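Local coordinates for protein dextranase (PDB 6NZS) that hydrolyses internal alpha-1,6-glucosidic linkages of dextran, as an endo-acting glycoside hydrolase of family 49, at residues Asn17-Thr22 and Asn28-Arg33; Thr70-Ala75 and Ser165-Thr170; His340-Tyr345 and Phe351-Glu356; Asp508-Asn511 and Ser517-Ser520; Leu522-Asn527 and Glu531-Gly536. All coordinates share one frame; numbering follows the deposited sequence.

Interaction 1: residues Asn17-Thr22 and Asn28-Arg33; sequences NAVFNT and NDEVRR
Arg33 lays its extended side chain alongside Phe20, the two pointing the same way; Arg33 and Val19 bury the most of the 574 Å² between 17-22 and 28-33. The guanidinium turns one face to the ring: Phe20 CZ sits 3.5 Å from Arg33 CZ, displaced toward the rim of the group, with the two planes 39° apart. With CG anti to the backbone N (chi1 175°) and a straight chain as far as NE, Arg33 brings its CD and NE close to Phe20 CE1 and CZ, and its far end forms a salt bridge with Asp38. Val19 works on the other face of this small parallel pair of strands. Its CG1 branch packs 3.5 Å from Glu30 CD, the two side chains crossing at about a right angle, while its backbone bonds in both directions: Val19 N to Val31 O at 2.9 Å, and Arg33 N to Val19 O, nearly straight at 175°. Asn17 extends the ladder, since its O accepts from Val31 N and its ND2 reaches Asp29 O at 2.8 Å. At the far end Arg32 NH1 donates to Asn21 O at 2.8 Å and also to Gly24 O. One water bridges Asn21 N and Arg33 O, another Asn21 ND2 and Glu30 OE1; Glu30 OE1 also accepts from Gly27 N, and Asn21 OD1 from Thr23 N. The chemistry is therefore that of a surface strand pair in the N-terminal Ig-like region, its backbone bonds flanked by charged side chains that pack through their aliphatic and flat portions against Val19 and Phe20.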
# COMPACT_ATOMS: atom_id res chain seq x y z
N ASN A 17 14.82 12.71 -19.83
CA ASN A 17 13.79 12.20 -20.71
C ASN A 17 12.38 12.36 -20.12
O ASN A 17 11.46 11.65 -20.53
CB ASN A 17 14.07 10.73 -21.05
CG ASN A 17 14.13 9.85 -19.81
OD1 ASN A 17 14.60 10.27 -18.75
ND2 ASN A 17 13.67 8.62 -19.94
N ALA A 18 12.21 13.27 -19.17
CA ALA A 18 10.90 13.51 -18.57
C ALA A 18 9.96 14.18 -19.56
O ALA A 18 10.38 14.94 -20.44
CB ALA A 18 11.04 14.41 -17.35
N VAL A 19 8.67 13.88 -19.41
CA VAL A 19 7.61 14.49 -20.21
C VAL A 19 6.44 14.86 -19.31
O VAL A 19 6.17 14.21 -18.30
CB VAL A 19 7.12 13.56 -21.35
CG1 VAL A 19 8.24 13.24 -22.32
CG2 VAL A 19 6.49 12.29 -20.77
N PHE A 20 5.74 15.92 -19.69
CA PHE A 20 4.44 16.21 -19.12
C PHE A 20 3.40 15.46 -19.94
O PHE A 20 3.38 15.56 -21.17
CB PHE A 20 4.14 17.71 -19.17
CG PHE A 20 4.99 18.53 -18.23
CD1 PHE A 20 4.91 18.36 -16.86
CD2 PHE A 20 5.86 19.49 -18.73
CE1 PHE A 20 5.68 19.12 -15.99
CE2 PHE A 20 6.64 20.26 -17.88
CZ PHE A 20 6.55 20.08 -16.50
N ASN A 21 2.53 14.70 -19.26
CA ASN A 21 1.52 13.91 -19.96
C ASN A 21 0.46 13.53 -18.94
O ASN A 21 0.73 12.72 -18.03
CB ASN A 21 2.17 12.68 -20.59
CG ASN A 21 1.19 11.85 -21.39
OD1 ASN A 21 -0.01 11.84 -21.12
ND2 ASN A 21 1.72 11.11 -22.37
N THR A 22 -0.74 14.09 -19.08
CA THR A 22 -1.86 13.76 -18.21
C THR A 22 -2.93 12.94 -18.92
O THR A 22 -4.00 12.72 -18.34
CB THR A 22 -2.50 15.01 -17.61
OG1 THR A 22 -2.89 15.91 -18.67
CG2 THR A 22 -1.54 15.71 -16.66
N ASN A 28 8.24 4.51 -24.40
CA ASN A 28 9.10 3.54 -23.72
C ASN A 28 10.31 4.21 -23.10
O ASN A 28 10.79 3.78 -22.04
CB ASN A 28 9.54 2.46 -24.70
CG ASN A 28 8.42 1.49 -25.02
OD1 ASN A 28 7.30 1.64 -24.55
ND2 ASN A 28 8.73 0.48 -25.83
N ASP A 29 10.81 5.28 -23.72
CA ASP A 29 12.01 5.97 -23.27
C ASP A 29 11.70 7.27 -22.54
O ASP A 29 12.58 8.13 -22.42
CB ASP A 29 12.93 6.25 -24.47
CG ASP A 29 12.25 7.08 -25.55
OD1 ASP A 29 11.01 7.27 -25.51
OD2 ASP A 29 12.97 7.55 -26.46
N GLU A 30 10.48 7.43 -22.03
CA GLU A 30 10.05 8.64 -21.35
C GLU A 30 9.66 8.32 -19.90
O GLU A 30 9.28 7.19 -19.58
CB GLU A 30 8.85 9.27 -22.06
CG GLU A 30 9.17 9.77 -23.47
CD GLU A 30 7.95 10.27 -24.21
OE1 GLU A 30 6.82 9.96 -23.78
OE2 GLU A 30 8.12 10.99 -25.23
N VAL A 31 9.74 9.33 -19.04
CA VAL A 31 9.29 9.24 -17.66
C VAL A 31 8.27 10.35 -17.42
O VAL A 31 8.54 11.52 -17.72
CB VAL A 31 10.46 9.39 -16.67
CG1 VAL A 31 9.95 9.36 -15.23
CG2 VAL A 31 11.50 8.30 -16.89
N ARG A 32 7.11 9.99 -16.88
CA ARG A 32 6.07 10.99 -16.61
C ARG A 32 6.47 11.87 -15.43
O ARG A 32 6.71 11.36 -14.33
CB ARG A 32 4.73 10.31 -16.32
CG ARG A 32 3.53 11.21 -16.58
CD ARG A 32 2.22 10.61 -16.05
NE ARG A 32 1.92 9.28 -16.56
CZ ARG A 32 1.31 9.02 -17.72
NH1 ARG A 32 0.94 10.02 -18.52
NH2 ARG A 32 1.09 7.76 -18.09
N ARG A 33 6.53 13.17 -15.65
CA ARG A 33 6.83 14.15 -14.62
C ARG A 33 5.51 14.70 -14.08
O ARG A 33 4.55 14.88 -14.83
CB ARG A 33 7.64 15.31 -15.22
CG ARG A 33 7.89 16.45 -14.25
CD ARG A 33 8.77 17.52 -14.86
NE ARG A 33 8.73 18.72 -14.04
CZ ARG A 33 9.32 19.87 -14.36
NH1 ARG A 33 9.99 19.97 -15.51
NH2 ARG A 33 9.21 20.91 -13.56
O HOH W 1 2.56 15.13 -16.52
O HOH W 2 4.32 11.12 -23.66

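Interaction 2: residues Thr70-Ala75 and Ser165-Thr170; sequences TKEDGA and SGKLTT
Lys167 NZ donates to Glu72 OE2 at 2.9 Å, a salt bridge that is the sole contact between 70-75 and 165-170. The ammonium comes in on the syn side of OE2, the side of the other carboxylate oxygen, and OE1 is farther from it, Glu72 OE1 lying 3.5 Å from Lys167 NZ. The two side chains approach from opposite directions. Glu72 runs extended beyond CG, whereas Lys167 bends at its second torsion (chi2 -87°), a kink that swings the amine toward the carboxylate although its CB does not aim at the other segment. Only 66 Å² is buried in all, shared almost evenly by the two residues, so the link is electrostatic and carries little apolar packing. Around the bridge, Glu72 also touches Trp366, and the backbone N of Lys167 bonds to Asp160 OD1. Next to Glu72, Asp73 OD1 accepts from Ala75 N at 3.0 Å, while OD2 makes a salt bridge with Arg61; Gly74 between them has a positive phi of 91°, a conformation in which a CB would press on the preceding carbonyl oxygen. Ala75 takes the N-cap position of helix 76-81. The Asp73 bond defines an Asx turn leading into that helix, and the salt bridge ties this loop to the approach of strand 168-169, joining two parts of the N-terminal Ig-like region at its surface.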
# COMPACT_ATOMS: atom_id res chain seq x y z
N THR A 70 -14.08 -4.91 -21.67
CA THR A 70 -14.98 -3.83 -21.34
C THR A 70 -15.46 -3.84 -19.90
O THR A 70 -16.04 -2.85 -19.45
CB THR A 70 -16.21 -3.84 -22.27
OG1 THR A 70 -16.93 -5.07 -22.09
CG2 THR A 70 -15.79 -3.71 -23.72
N LYS A 71 -15.20 -4.92 -19.16
CA LYS A 71 -15.67 -5.03 -17.78
C LYS A 71 -15.00 -3.96 -16.91
O LYS A 71 -14.01 -3.34 -17.29
CB LYS A 71 -15.34 -6.41 -17.22
CG LYS A 71 -13.85 -6.66 -17.03
CD LYS A 71 -13.60 -8.00 -16.35
CE LYS A 71 -12.10 -8.28 -16.26
NZ LYS A 71 -11.82 -9.62 -15.66
N GLU A 72 -15.57 -3.76 -15.72
CA GLU A 72 -14.97 -2.83 -14.78
C GLU A 72 -13.62 -3.36 -14.31
O GLU A 72 -13.45 -4.57 -14.09
CB GLU A 72 -15.89 -2.63 -13.58
CG GLU A 72 -17.11 -1.77 -13.88
CD GLU A 72 -17.89 -1.42 -12.62
OE1 GLU A 72 -18.07 -2.31 -11.77
OE2 GLU A 72 -18.33 -0.26 -12.49
N ASP A 73 -12.66 -2.46 -14.17
CA ASP A 73 -11.35 -2.83 -13.66
C ASP A 73 -10.99 -2.13 -12.35
O ASP A 73 -9.87 -2.33 -11.85
CB ASP A 73 -10.25 -2.61 -14.72
CG ASP A 73 -10.16 -1.17 -15.20
OD1 ASP A 73 -10.62 -0.25 -14.50
OD2 ASP A 73 -9.62 -0.96 -16.31
N GLY A 74 -11.89 -1.34 -11.78
CA GLY A 74 -11.64 -0.65 -10.53
C GLY A 74 -11.06 0.74 -10.67
O GLY A 74 -11.05 1.49 -9.68
N ALA A 75 -10.58 1.11 -11.85
CA ALA A 75 -10.02 2.43 -12.08
C ALA A 75 -11.03 3.41 -12.65
O ALA A 75 -10.65 4.52 -13.03
CB ALA A 75 -8.81 2.34 -13.02
N SER A 165 -24.94 -0.99 -4.48
CA SER A 165 -23.71 -0.59 -3.79
C SER A 165 -23.40 0.88 -3.92
O SER A 165 -22.53 1.38 -3.20
CB SER A 165 -22.51 -1.37 -4.35
OG SER A 165 -22.68 -2.76 -4.16
N GLY A 166 -24.07 1.59 -4.81
CA GLY A 166 -23.69 2.94 -5.14
C GLY A 166 -22.50 2.97 -6.07
O GLY A 166 -21.87 1.95 -6.38
N LYS A 167 -22.19 4.18 -6.52
CA LYS A 167 -21.03 4.46 -7.35
C LYS A 167 -20.43 5.76 -6.86
O LYS A 167 -21.15 6.65 -6.38
CB LYS A 167 -21.42 4.63 -8.83
CG LYS A 167 -21.96 3.37 -9.49
CD LYS A 167 -20.84 2.51 -10.04
CE LYS A 167 -21.31 1.08 -10.30
NZ LYS A 167 -20.16 0.13 -10.32
N LEU A 168 -19.11 5.88 -6.98
CA LEU A 168 -18.46 7.13 -6.60
C LEU A 168 -18.65 8.19 -7.67
O LEU A 168 -18.67 7.91 -8.87
CB LEU A 168 -16.97 6.92 -6.33
CG LEU A 168 -16.66 6.17 -5.04
CD1 LEU A 168 -15.15 6.10 -4.89
CD2 LEU A 168 -17.28 6.82 -3.82
N THR A 169 -18.77 9.44 -7.23
CA THR A 169 -18.91 10.58 -8.12
C THR A 169 -18.36 11.81 -7.40
O THR A 169 -18.27 11.84 -6.17
CB THR A 169 -20.38 10.79 -8.50
OG1 THR A 169 -20.51 11.95 -9.33
CG2 THR A 169 -21.22 10.99 -7.24
N THR A 170 -17.97 12.81 -8.19
CA THR A 170 -17.59 14.08 -7.60
C THR A 170 -18.78 15.02 -7.42
O THR A 170 -18.61 16.11 -6.87
CB THR A 170 -16.51 14.78 -8.43
OG1 THR A 170 -16.98 14.95 -9.77
CG2 THR A 170 -15.23 13.96 -8.45

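Interaction 3: residues His340-Tyr345 and Phe351-Glu356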
# COMPACT_ATOMS: atom_id res chain seq x y z
N HIS A 340 -1.63 -8.28 -8.57
CA HIS A 340 -1.06 -8.31 -7.23
C HIS A 340 0.40 -7.87 -7.25
O HIS A 340 1.14 -8.15 -8.20
CB HIS A 340 -1.09 -9.72 -6.63
CG HIS A 340 -2.46 -10.31 -6.51
ND1 HIS A 340 -2.66 -11.63 -6.13
CD2 HIS A 340 -3.69 -9.79 -6.72
CE1 HIS A 340 -3.96 -11.88 -6.11
NE2 HIS A 340 -4.60 -10.79 -6.47
N SER A 341 0.82 -7.21 -6.17
CA SER A 341 2.19 -6.69 -6.09
C SER A 341 3.21 -7.80 -5.86
O SER A 341 4.31 -7.75 -6.42
CB SER A 341 2.30 -5.64 -4.98
OG SER A 341 2.01 -6.18 -3.69
N PHE A 342 2.89 -8.79 -5.04
CA PHE A 342 3.95 -9.61 -4.47
C PHE A 342 3.39 -10.97 -4.08
O PHE A 342 2.33 -11.04 -3.45
CB PHE A 342 4.51 -8.90 -3.22
CG PHE A 342 5.62 -9.65 -2.55
CD1 PHE A 342 5.35 -10.62 -1.61
CD2 PHE A 342 6.94 -9.39 -2.89
CE1 PHE A 342 6.38 -11.33 -1.01
CE2 PHE A 342 7.97 -10.10 -2.29
CZ PHE A 342 7.69 -11.06 -1.36
N VAL A 343 4.11 -12.05 -4.43
CA VAL A 343 3.70 -13.39 -4.02
C VAL A 343 4.92 -14.30 -3.94
O VAL A 343 5.92 -14.10 -4.63
CB VAL A 343 2.62 -14.00 -4.94
CG1 VAL A 343 3.24 -14.50 -6.24
CG2 VAL A 343 1.88 -15.14 -4.23
N VAL A 344 4.84 -15.28 -3.05
CA VAL A 344 5.81 -16.35 -2.94
C VAL A 344 5.03 -17.65 -3.02
O VAL A 344 4.02 -17.81 -2.33
CB VAL A 344 6.58 -16.28 -1.61
CG1 VAL A 344 7.54 -17.46 -1.49
CG2 VAL A 344 7.31 -14.96 -1.47
N TYR A 345 5.48 -18.57 -3.87
CA TYR A 345 4.91 -19.90 -3.93
C TYR A 345 5.98 -20.91 -3.53
O TYR A 345 7.17 -20.67 -3.72
CB TYR A 345 4.43 -20.23 -5.34
CG TYR A 345 3.20 -19.46 -5.75
CD1 TYR A 345 2.02 -19.55 -5.02
CD2 TYR A 345 3.22 -18.65 -6.87
CE1 TYR A 345 0.90 -18.84 -5.40
CE2 TYR A 345 2.10 -17.95 -7.26
CZ TYR A 345 0.94 -18.05 -6.52
OH TYR A 345 -0.18 -17.35 -6.91
N PHE A 351 10.49 -18.95 4.03
CA PHE A 351 10.89 -17.84 3.16
C PHE A 351 10.74 -16.56 3.97
O PHE A 351 9.68 -15.93 3.99
CB PHE A 351 10.06 -17.80 1.88
CG PHE A 351 10.67 -16.96 0.80
CD1 PHE A 351 11.63 -17.49 -0.05
CD2 PHE A 351 10.29 -15.63 0.65
CE1 PHE A 351 12.20 -16.71 -1.04
CE2 PHE A 351 10.85 -14.85 -0.34
CZ PHE A 351 11.81 -15.38 -1.18
N HIS A 352 11.82 -16.15 4.63
CA HIS A 352 11.75 -15.14 5.68
C HIS A 352 12.13 -13.78 5.12
O HIS A 352 13.27 -13.57 4.67
CB HIS A 352 12.65 -15.55 6.84
CG HIS A 352 12.37 -16.94 7.31
ND1 HIS A 352 11.13 -17.32 7.80
CD2 HIS A 352 13.13 -18.06 7.31
CE1 HIS A 352 11.16 -18.61 8.10
NE2 HIS A 352 12.36 -19.08 7.81
N MET A 353 11.18 -12.84 5.16
CA MET A 353 11.33 -11.56 4.49
C MET A 353 11.72 -10.47 5.47
O MET A 353 11.24 -10.42 6.61
CB MET A 353 10.01 -11.17 3.82
CG MET A 353 9.57 -12.19 2.79
SD MET A 353 7.84 -12.02 2.34
CE MET A 353 7.79 -10.27 1.94
N ASN A 354 12.60 -9.58 5.02
CA ASN A 354 13.01 -8.40 5.77
C ASN A 354 12.74 -7.22 4.84
O ASN A 354 13.55 -6.93 3.94
CB ASN A 354 14.48 -8.50 6.16
CG ASN A 354 14.98 -7.28 6.91
OD1 ASN A 354 14.20 -6.44 7.34
ND2 ASN A 354 16.29 -7.18 7.07
N VAL A 355 11.60 -6.55 5.04
CA VAL A 355 11.11 -5.52 4.14
C VAL A 355 11.28 -4.17 4.83
O VAL A 355 10.85 -4.00 5.98
CB VAL A 355 9.63 -5.75 3.80
CG1 VAL A 355 9.15 -4.72 2.79
CG2 VAL A 355 9.41 -7.16 3.26
N GLU A 356 11.88 -3.20 4.14
CA GLU A 356 11.96 -1.88 4.74
C GLU A 356 12.07 -0.80 3.68
O GLU A 356 12.68 -1.00 2.62
CB GLU A 356 13.11 -1.76 5.73
CG GLU A 356 14.45 -1.93 5.14
CD GLU A 356 15.42 -2.52 6.14
OE1 GLU A 356 15.38 -2.15 7.33
OE2 GLU A 356 16.21 -3.38 5.74
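Phe342 and Met353 reach toward each other from opposite directions, and Met353 CE comes within 3.4 Å of Phe342 CZ. The sulfur follows close behind, 3.7 Å from Phe342 CE1, in a Met-aromatic contact that is oblique: Met353 SD lies 4.8 Å from the centroid of the Phe342 ring and 65° off its normal. A bend at chi3 of Met353 (52°) folds the methyl back so that SD and CE both meet Phe342 CE1 and CZ. The second pair is Val344 with Phe351. Val344 CG1 stands over one face of the Phe351 ring, 4.1 Å from its centroid and 21° off the normal, a CH-pi contact displaced toward the rim; the CG2 branch meets the ring at CD2, 3.7 Å away. These four buried side chains fill the interior between two walls of one turn of a right-handed parallel beta-solenoid, the fold of this family, and the nearest CA atoms, those of Val344 and Phe351, are 8.1 Å apart, too far for strand pairing. An alanine in place of Phe342 would remove the ring and is likely to open a gap beside the Met353 methyl and lose this Met-aromatic contact. Neighbouring turns complete the surroundings: Leu327 of strand 325-335 touches both phenylalanines, and Ile371 touches Phe342 and Met353. Outside the apolar layer, Val343 bonds through its backbone to Leu316 and Phe318, holding strand 342-346 in its parallel sheet.

Interaction 4: residues Asp508-Asn511 and Ser517-Ser520; sequences DAWN and SQVS
A buried pair of side-chain hydrogen bonds from Gln518 to Asn511 closes the turn between strand 509-510 and the loop that leads to strand 521-524. Gln518 NE2 donates twice to the same residue, to Asn511 O and to Asn511 OD1, each at 2.9 Å. Both acceptors lie in the amide plane of Gln518, yet the donor stands above each carbonyl plane; the bond to OD1 is the straighter, at 153° against 131°. Asn511 can offer both oxygens together because its CG sits between the backbone N and the carbonyl carbon (chi1 66°), and OD1 also accepts from Leu513 N. In the beta-solenoid the chain turns a corner at Asp508, and strand 509-510 pairs in parallel with 484-485 of the preceding turn. Trp510 flanks these bonds: its CB packs 3.6 Å from Gln518 NE2, while its NE1 bonds to Leu569 O. A leucine in place of Gln518 would probably leave Asn511 O and OD1 without this shared donor and Arg571 NE without the acceptor it finds in Gln518 OE1. Ser517 O and Val519 O accept from the side chain of Arg490, which so holds the backbone of the residues just before and just after Gln518.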
# COMPACT_ATOMS: atom_id res chain seq x y z
N ASP A 508 -11.21 9.25 12.74
CA ASP A 508 -11.64 10.65 12.84
C ASP A 508 -13.16 10.77 12.79
O ASP A 508 -13.76 11.50 13.58
CB ASP A 508 -11.03 11.48 11.70
CG ASP A 508 -9.62 11.95 11.99
OD1 ASP A 508 -9.12 11.69 13.09
OD2 ASP A 508 -9.03 12.58 11.09
N ALA A 509 -13.79 10.10 11.83
CA ALA A 509 -15.22 10.29 11.60
C ALA A 509 -15.74 9.15 10.76
O ALA A 509 -14.99 8.50 10.02
CB ALA A 509 -15.49 11.62 10.88
N TRP A 510 -17.05 8.91 10.87
CA TRP A 510 -17.71 8.06 9.88
C TRP A 510 -18.11 8.90 8.68
O TRP A 510 -18.26 10.12 8.75
CB TRP A 510 -18.98 7.43 10.46
CG TRP A 510 -18.74 6.58 11.67
CD1 TRP A 510 -19.31 6.74 12.91
CD2 TRP A 510 -17.89 5.43 11.77
NE1 TRP A 510 -18.86 5.77 13.77
CE2 TRP A 510 -17.99 4.95 13.10
CE3 TRP A 510 -17.06 4.76 10.87
CZ2 TRP A 510 -17.26 3.84 13.55
CZ3 TRP A 510 -16.35 3.66 11.31
CH2 TRP A 510 -16.45 3.21 12.64
N ASN A 511 -18.30 8.22 7.55
CA ASN A 511 -18.72 8.89 6.32
C ASN A 511 -20.24 9.11 6.32
O ASN A 511 -20.94 8.88 7.31
CB ASN A 511 -18.19 8.15 5.10
CG ASN A 511 -18.79 6.75 4.94
OD1 ASN A 511 -19.88 6.46 5.43
ND2 ASN A 511 -18.06 5.88 4.24
N SER A 517 -24.85 0.71 6.98
CA SER A 517 -23.74 0.39 6.08
C SER A 517 -22.40 0.49 6.78
O SER A 517 -21.39 0.10 6.19
CB SER A 517 -23.72 1.35 4.89
OG SER A 517 -24.94 1.32 4.16
N GLN A 518 -22.37 1.03 7.99
CA GLN A 518 -21.15 1.27 8.74
C GLN A 518 -20.94 0.25 9.85
O GLN A 518 -20.04 0.42 10.68
CB GLN A 518 -21.19 2.68 9.32
CG GLN A 518 -21.34 3.73 8.23
CD GLN A 518 -21.60 5.12 8.76
OE1 GLN A 518 -22.19 5.30 9.83
NE2 GLN A 518 -21.18 6.12 7.99
N VAL A 519 -21.73 -0.82 9.85
CA VAL A 519 -21.73 -1.76 10.97
C VAL A 519 -20.43 -2.55 11.01
O VAL A 519 -19.82 -2.87 9.98
CB VAL A 519 -22.95 -2.69 10.84
CG1 VAL A 519 -22.79 -3.64 9.66
CG2 VAL A 519 -23.17 -3.47 12.14
N SER A 520 -19.99 -2.85 12.23
CA SER A 520 -18.92 -3.82 12.46
C SER A 520 -19.54 -5.16 12.83
O SER A 520 -20.56 -5.20 13.53
CB SER A 520 -18.00 -3.33 13.57
OG SER A 520 -17.12 -2.32 13.09

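Interaction 5: residues Leu522-Asn527 and Glu531-Gly536; sequences LKRYTN and EKVTIG
Asn527 OD1 accepts from Glu531 N at 2.8 Å, the donor standing 40° out of the amide's carbonyl plane, and Asn527 N returns a bond to Glu531 O at 3.0 Å. Farther along, Val533 N bonds to Tyr525 O at 3.0 Å. Between these links Thr526 faces Lys532 in a single bridge, where Thr526 CG2 and Lys532 CG are tight at 3.5 Å. The two runs, 152° apart in direction, thus make a short hairpin-like turn beyond strand 521-524, the outermost strand of a parallel sheet of the beta-solenoid. Arg524 carries the most buried surface. Its chain bends at chi3 (-68°), turning NH1 to Val533 O at 2.9 Å; Lys532 CD lies over one face of the guanidinium, 3.7 Å from Arg524 CZ. The two positive ends come near each other, but Glu577 forms a salt bridge with Lys532 and a long, weak ion pair with Arg524, which probably eases their repulsion. On the apolar side, Ile535 CD1 packs against Arg524 CG and meets Leu522 CD1 tip to tip at 3.6 Å, with Val491 and Phe574 also touching Leu522.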
# COMPACT_ATOMS: atom_id res chain seq x y z
N LEU A 522 -19.04 -9.55 13.84
CA LEU A 522 -18.26 -10.65 14.42
C LEU A 522 -19.16 -11.87 14.38
O LEU A 522 -20.14 -11.93 15.13
CB LEU A 522 -17.85 -10.32 15.85
CG LEU A 522 -17.02 -11.37 16.58
CD1 LEU A 522 -15.65 -11.58 15.93
CD2 LEU A 522 -16.85 -10.96 18.03
N LYS A 523 -18.86 -12.82 13.50
CA LYS A 523 -19.74 -13.95 13.23
C LYS A 523 -18.93 -15.23 13.16
O LYS A 523 -17.81 -15.23 12.65
CB LYS A 523 -20.47 -13.77 11.90
CG LYS A 523 -21.36 -12.52 11.83
CD LYS A 523 -22.17 -12.48 10.54
CE LYS A 523 -23.10 -11.27 10.52
NZ LYS A 523 -24.23 -11.43 11.49
N ARG A 524 -19.51 -16.32 13.67
CA ARG A 524 -18.87 -17.63 13.66
C ARG A 524 -19.50 -18.47 12.55
O ARG A 524 -20.70 -18.76 12.59
CB ARG A 524 -19.05 -18.33 15.01
CG ARG A 524 -18.47 -17.55 16.17
CD ARG A 524 -18.45 -18.35 17.47
NE ARG A 524 -19.78 -18.61 18.00
CZ ARG A 524 -20.23 -19.81 18.37
NH1 ARG A 524 -19.45 -20.88 18.26
NH2 ARG A 524 -21.45 -19.95 18.85
N TYR A 525 -18.70 -18.84 11.56
CA TYR A 525 -19.17 -19.70 10.48
C TYR A 525 -18.98 -21.17 10.88
O TYR A 525 -18.37 -21.48 11.91
CB TYR A 525 -18.47 -19.34 9.17
CG TYR A 525 -19.03 -18.10 8.48
CD1 TYR A 525 -19.91 -17.25 9.15
CD2 TYR A 525 -18.69 -17.79 7.17
CE1 TYR A 525 -20.43 -16.12 8.53
CE2 TYR A 525 -19.21 -16.66 6.54
CZ TYR A 525 -20.08 -15.84 7.23
OH TYR A 525 -20.60 -14.72 6.62
N THR A 526 -19.52 -22.07 10.06
CA THR A 526 -19.46 -23.51 10.32
C THR A 526 -18.75 -24.23 9.19
O THR A 526 -18.49 -23.67 8.12
CB THR A 526 -20.86 -24.12 10.47
OG1 THR A 526 -21.46 -24.27 9.17
CG2 THR A 526 -21.76 -23.26 11.34
N ASN A 527 -18.46 -25.51 9.41
CA ASN A 527 -18.07 -26.40 8.33
C ASN A 527 -19.34 -26.94 7.67
O ASN A 527 -20.45 -26.66 8.14
CB ASN A 527 -17.13 -27.48 8.84
CG ASN A 527 -17.75 -28.38 9.90
OD1 ASN A 527 -18.97 -28.41 10.09
ND2 ASN A 527 -16.90 -29.12 10.60
N GLU A 531 -20.63 -27.73 12.28
CA GLU A 531 -19.87 -27.43 13.49
C GLU A 531 -19.32 -26.01 13.39
O GLU A 531 -18.62 -25.68 12.43
CB GLU A 531 -18.73 -28.42 13.65
CG GLU A 531 -17.90 -28.19 14.91
CD GLU A 531 -16.70 -29.11 15.00
OE1 GLU A 531 -16.59 -30.04 14.17
OE2 GLU A 531 -15.86 -28.91 15.91
N LYS A 532 -19.63 -25.19 14.39
CA LYS A 532 -19.23 -23.79 14.39
C LYS A 532 -17.80 -23.64 14.88
O LYS A 532 -17.37 -24.32 15.82
CB LYS A 532 -20.13 -22.98 15.32
CG LYS A 532 -21.39 -22.44 14.68
CD LYS A 532 -21.90 -21.21 15.41
CE LYS A 532 -23.41 -21.14 15.35
NZ LYS A 532 -23.92 -19.82 15.77
N VAL A 533 -17.05 -22.73 14.26
CA VAL A 533 -15.81 -22.28 14.87
C VAL A 533 -16.14 -21.56 16.18
O VAL A 533 -17.26 -21.10 16.41
CB VAL A 533 -14.96 -21.38 13.96
CG1 VAL A 533 -14.69 -22.07 12.64
CG2 VAL A 533 -15.66 -20.03 13.74
N THR A 534 -15.13 -21.46 17.04
CA THR A 534 -15.27 -20.79 18.32
C THR A 534 -14.46 -19.50 18.32
O THR A 534 -13.40 -19.41 17.69
CB THR A 534 -14.80 -21.69 19.46
OG1 THR A 534 -13.40 -21.93 19.33
CG2 THR A 534 -15.54 -23.02 19.42
N ILE A 535 -14.99 -18.49 19.00
CA ILE A 535 -14.23 -17.29 19.34
C ILE A 535 -13.94 -17.36 20.83
O ILE A 535 -14.83 -17.65 21.63
CB ILE A 535 -14.98 -16.00 18.97
CG1 ILE A 535 -15.34 -16.02 17.49
CG2 ILE A 535 -14.13 -14.79 19.31
CD1 ILE A 535 -16.29 -14.93 17.11
N GLY A 536 -12.68 -17.13 21.18
CA GLY A 536 -12.28 -17.26 22.57
C GLY A 536 -13.09 -16.38 23.49
O GLY A 536 -13.68 -15.37 23.09
O HOH W 3 -18.69 -23.55 18.94

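Overall arrangement
All five contacts follow one another along the chain without overlap. Interactions 1 and 2 belong to the N-terminal Ig-like region, their centres about 27 Å apart, whereas interactions 3, 4 and 5 belong to the beta-solenoid. Interaction 2 lies nearest to the solenoid contacts: its closest atoms are about 8 Å from interaction 4 and about 11 Å from interaction 3, without touching either. Interactions 4 and 5 adjoin in sequence, with centres about 25 Å apart, so the chain passes from the loop at 517-520 into strand 521-524. Interaction 1 and interaction 5 are the extremes, about 53 Å between centres, on opposite sides of the chain's centre. Interaction 3 alone is built wholly from buried residues.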